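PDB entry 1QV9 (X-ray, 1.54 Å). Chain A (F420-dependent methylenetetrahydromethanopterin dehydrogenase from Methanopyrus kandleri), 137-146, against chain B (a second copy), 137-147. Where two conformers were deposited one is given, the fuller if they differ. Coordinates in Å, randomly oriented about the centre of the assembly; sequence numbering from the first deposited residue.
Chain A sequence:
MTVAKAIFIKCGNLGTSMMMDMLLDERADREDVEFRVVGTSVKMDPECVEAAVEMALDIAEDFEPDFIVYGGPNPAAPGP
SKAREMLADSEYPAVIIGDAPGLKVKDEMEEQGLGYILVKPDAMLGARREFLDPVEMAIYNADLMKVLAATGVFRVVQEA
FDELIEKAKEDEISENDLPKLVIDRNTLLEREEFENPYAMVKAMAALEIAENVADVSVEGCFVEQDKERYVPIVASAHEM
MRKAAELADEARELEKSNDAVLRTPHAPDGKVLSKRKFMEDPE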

# COMPACT_ATOMS: atom_id res chain seq x y z
N MSE A 137 -10.21 -18.98 9.96
CA MSE A 137 -11.66 -18.86 9.74
C MSE A 137 -12.16 -17.46 10.14
O MSE A 137 -13.10 -16.93 9.57
CB MSE A 137 -12.43 -19.89 10.57
CG MSE A 137 -13.93 -19.59 10.61
SE MSE A 137 -14.85 -20.48 12.03
CE MSE A 137 -14.29 -19.42 13.55
N ALA A 138 -11.54 -16.89 11.16
CA ALA A 138 -11.91 -15.51 11.59
C ALA A 138 -11.34 -14.46 10.63
O ALA A 138 -12.02 -13.46 10.32
CB ALA A 138 -11.43 -15.23 13.03
N ILE A 139 -10.11 -14.66 10.13
CA ILE A 139 -9.51 -13.72 9.19
C ILE A 139 -10.34 -13.69 7.91
O ILE A 139 -10.64 -12.64 7.36
CB ILE A 139 -8.06 -14.11 8.88
CG1 ILE A 139 -7.24 -13.91 10.16
CG2 ILE A 139 -7.52 -13.32 7.69
CD1 ILE A 139 -5.79 -14.35 10.01
N TYR A 140 -10.74 -14.86 7.41
CA TYR A 140 -11.56 -14.87 6.21
C TYR A 140 -12.89 -14.16 6.43
O TYR A 140 -13.32 -13.39 5.58
CB TYR A 140 -11.85 -16.34 5.81
CG TYR A 140 -12.74 -16.51 4.60
CD1 TYR A 140 -12.17 -16.63 3.34
CD2 TYR A 140 -14.13 -16.54 4.73
CE1 TYR A 140 -12.99 -16.80 2.19
CE2 TYR A 140 -14.96 -16.69 3.59
CZ TYR A 140 -14.37 -16.83 2.33
OH TYR A 140 -15.19 -17.02 1.23
N ASN A 141 -13.53 -14.47 7.55
CA ASN A 141 -14.81 -13.81 7.84
C ASN A 141 -14.62 -12.30 7.97
O ASN A 141 -15.55 -11.55 7.61
CB ASN A 141 -15.48 -14.40 9.05
CG ASN A 141 -16.23 -15.65 8.68
OD1 ASN A 141 -15.72 -16.76 8.81
ND2 ASN A 141 -17.43 -15.46 8.13
N ALA A 142 -13.49 -11.85 8.50
CA ALA A 142 -13.25 -10.39 8.58
C ALA A 142 -13.19 -9.80 7.17
O ALA A 142 -13.75 -8.74 6.90
CB ALA A 142 -11.91 -10.10 9.31
N ASP A 143 -12.51 -10.47 6.24
CA ASP A 143 -12.43 -9.97 4.89
C ASP A 143 -13.79 -10.00 4.21
O ASP A 143 -14.16 -9.02 3.52
CB ASP A 143 -11.41 -10.79 4.08
CG ASP A 143 -9.98 -10.42 4.43
OD1 ASP A 143 -9.72 -9.28 4.88
OD2 ASP A 143 -9.09 -11.29 4.23
N LEU A 144 -14.53 -11.10 4.37
CA LEU A 144 -15.86 -11.19 3.76
C LEU A 144 -16.79 -10.12 4.33
O LEU A 144 -17.53 -9.49 3.57
CB LEU A 144 -16.39 -12.61 3.97
CG LEU A 144 -17.83 -12.83 3.52
CD1 LEU A 144 -18.01 -12.55 2.04
CD2 LEU A 144 -18.23 -14.31 3.83
N MSE A 145 -16.73 -9.90 5.65
CA MSE A 145 -17.60 -8.86 6.27
C MSE A 145 -17.27 -7.49 5.68
O MSE A 145 -18.19 -6.68 5.39
CB MSE A 145 -17.39 -8.84 7.79
CG MSE A 145 -18.35 -7.89 8.48
SE MSE A 145 -18.11 -8.02 10.43
CE MSE A 145 -18.49 -9.93 10.59
N LYS A 146 -15.98 -7.20 5.50
CA LYS A 146 -15.60 -5.90 4.92
C LYS A 146 -16.18 -5.80 3.49
O LYS A 146 -16.70 -4.76 3.08
CB LYS A 146 -14.06 -5.78 4.89
CG LYS A 146 -13.51 -4.58 4.16
CD LYS A 146 -14.10 -3.29 4.67
CE LYS A 146 -13.41 -2.11 4.02
NZ LYS A 146 -13.99 -0.82 4.41
N MSE B 137 -20.94 0.04 11.18
CA MSE B 137 -20.84 -0.90 12.31
C MSE B 137 -20.25 -2.25 11.85
O MSE B 137 -19.56 -2.93 12.59
CB MSE B 137 -22.21 -1.17 12.94
CG MSE B 137 -22.18 -2.36 13.89
SE MSE B 137 -23.91 -3.08 14.27
CE MSE B 137 -24.27 -4.03 12.62
N ALA B 138 -20.57 -2.63 10.62
CA ALA B 138 -20.00 -3.89 10.06
C ALA B 138 -18.55 -3.70 9.64
O ALA B 138 -17.72 -4.62 9.86
CB ALA B 138 -20.85 -4.39 8.87
N ILE B 139 -18.19 -2.54 9.07
CA ILE B 139 -16.81 -2.28 8.67
C ILE B 139 -15.92 -2.28 9.91
O ILE B 139 -14.84 -2.86 9.93
CB ILE B 139 -16.71 -0.95 7.93
CG1 ILE B 139 -17.45 -1.10 6.59
CG2 ILE B 139 -15.25 -0.53 7.76
CD1 ILE B 139 -17.50 0.19 5.79
N TYR B 140 -16.36 -1.62 10.98
CA TYR B 140 -15.56 -1.62 12.20
C TYR B 140 -15.37 -3.02 12.75
O TYR B 140 -14.27 -3.39 13.14
CB TYR B 140 -16.27 -0.75 13.27
CG TYR B 140 -15.57 -0.70 14.60
CD1 TYR B 140 -14.66 0.32 14.86
CD2 TYR B 140 -15.80 -1.66 15.59
CE1 TYR B 140 -13.99 0.40 16.12
CE2 TYR B 140 -15.14 -1.61 16.83
CZ TYR B 140 -14.25 -0.57 17.08
OH TYR B 140 -13.63 -0.50 18.33
N ASN B 141 -16.47 -3.77 12.81
CA ASN B 141 -16.36 -5.14 13.31
C ASN B 141 -15.44 -5.98 12.43
O ASN B 141 -14.76 -6.87 12.96
CB ASN B 141 -17.72 -5.78 13.48
CG ASN B 141 -18.34 -5.37 14.78
OD1 ASN B 141 -19.13 -4.43 14.84
ND2 ASN B 141 -17.92 -6.03 15.85
N ALA B 142 -15.42 -5.73 11.13
CA ALA B 142 -14.49 -6.47 10.24
C ALA B 142 -13.05 -6.16 10.64
O ALA B 142 -12.20 -7.04 10.71
CB ALA B 142 -14.73 -6.09 8.76
N ASP B 143 -12.75 -4.88 10.90
CA ASP B 143 -11.41 -4.52 11.29
C ASP B 143 -11.05 -5.10 12.64
O ASP B 143 -9.92 -5.62 12.81
CB ASP B 143 -11.26 -2.99 11.30
CG ASP B 143 -11.13 -2.41 9.90
OD1 ASP B 143 -10.69 -3.13 8.96
OD2 ASP B 143 -11.48 -1.22 9.72
N LEU B 144 -11.96 -5.01 13.61
CA LEU B 144 -11.70 -5.56 14.94
C LEU B 144 -11.49 -7.08 14.86
O LEU B 144 -10.58 -7.60 15.51
CB LEU B 144 -12.84 -5.16 15.87
CG LEU B 144 -12.79 -5.79 17.26
CD1 LEU B 144 -11.52 -5.40 18.00
CD2 LEU B 144 -14.04 -5.31 18.06
N MSE B 145 -12.32 -7.77 14.06
CA MSE B 145 -12.17 -9.24 13.93
C MSE B 145 -10.79 -9.57 13.36
O MSE B 145 -10.12 -10.53 13.82
CB MSE B 145 -13.27 -9.79 13.01
CG MSE B 145 -13.23 -11.31 12.95
SE MSE B 145 -14.75 -11.95 11.86
CE MSE B 145 -16.17 -11.14 12.93
N LYS B 146 -10.35 -8.80 12.37
CA LYS B 146 -9.02 -9.06 11.79
C LYS B 146 -7.94 -8.86 12.87
O LYS B 146 -6.99 -9.64 13.00
CB LYS B 146 -8.78 -8.10 10.60
CG LYS B 146 -7.39 -8.12 10.01
CD LYS B 146 -6.96 -9.51 9.62
CE LYS B 146 -5.63 -9.46 8.90
NZ LYS B 146 -5.12 -10.79 8.55
N VAL B 147 -8.07 -7.79 13.66
CA VAL B 147 -7.10 -7.57 14.72
C VAL B 147 -7.09 -8.72 15.72
O VAL B 147 -6.02 -9.27 16.02
CB VAL B 147 -7.43 -6.24 15.46
CG1 VAL B 147 -6.57 -6.11 16.77
CG2 VAL B 147 -7.17 -5.07 14.53

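The two helices touch almost backbone to backbone at one alanine. Ala142(A) and Ala142(B) face each other, with their CA atoms 4.4 Å apart. The helix axes approach to 8.2 Å and run nearly antiparallel, at 158°. Ala142(A) O lies 3.4 Å from Ala142(B) CB. The small methyl suits this place, because each CB points toward the partner helix and packs directly on its backbone. Ala142(A) CB is 3.7 Å from Lys146(B) N, and Lys146(A) N is equally far from Ala142(B) CB. These backbone atoms are already engaged within their own helices, since Lys146(A) N donates to Ala142(A) O and the same bond recurs in chain B.

The two copies meet in a near-symmetric way, so most contacts occur twice. No hydrogen bond crosses between the stretches. Packing holds them together, and 590 Å² is buried in total.

Met145(A) and Met145(B), both selenomethionines, contribute the largest share of covered surface. Their CA-to-CB bonds point toward the other helix, and each side chain enters a hole there. Met145(A) sits among Ala138(B), Asn141(B), Ala142(B) and Met145(B). Met145(B) fills the matching hole in chain A. With chi1 and chi2 both t, the chain extends from its own backbone, and chi3 is m. The selenium then lies close to the partner backbone: Met145(A) SE is 3.5 Å from Ala138(B) O and 3.6 Å from Ala142(B) N. Ala142(B) N is hydrogen-bonded to Ala138(B) O within its own helix, so the selenium rests beside one helical hydrogen bond. Met145(A) SE also lies 3.8 Å from Asn141(B) CB. The long, flexible side chain suits a hole lined partly by small alanines. The two knobs meet at their tips, with Met145(A) CE 3.5 Å from Met145(B) CE.

Ala138(A) and Ala138(B) border the holes. Ala138(A) CB is 4.3 Å from Met145(B) CG. Asn141(A) and Asn141(B) offer their CB atoms, while the ends of their side chains lead away.

Ile139(A) CA lies 5.4 Å from Lys146(B) CA, and Lys146(A) CA lies 5.4 Å from Ile139(B) CA. These are the outer pairs of the register. The CA-to-CB bonds of Lys146(A) and Lys146(B) point sideways, but the side-chain ends come nearer the partner. Chi2 is p and the other chi angles are t. Lys146(A) NZ reaches 3.6 Å from Ile139(B) CG2, and Lys146(B) NZ does the same to Ile139(A) CG2. NZ, normally a charged ammonium, simply lies near the isoleucine methyl. The aliphatic part of the lysine also packs here, with Lys146(A) CB 3.9 Å from Ala142(B) CB. The CA-to-CB bonds of Tyr140(A) and Tyr140(B) point away from the other helix, and each OH is hydrogen-bonded elsewhere in the structure.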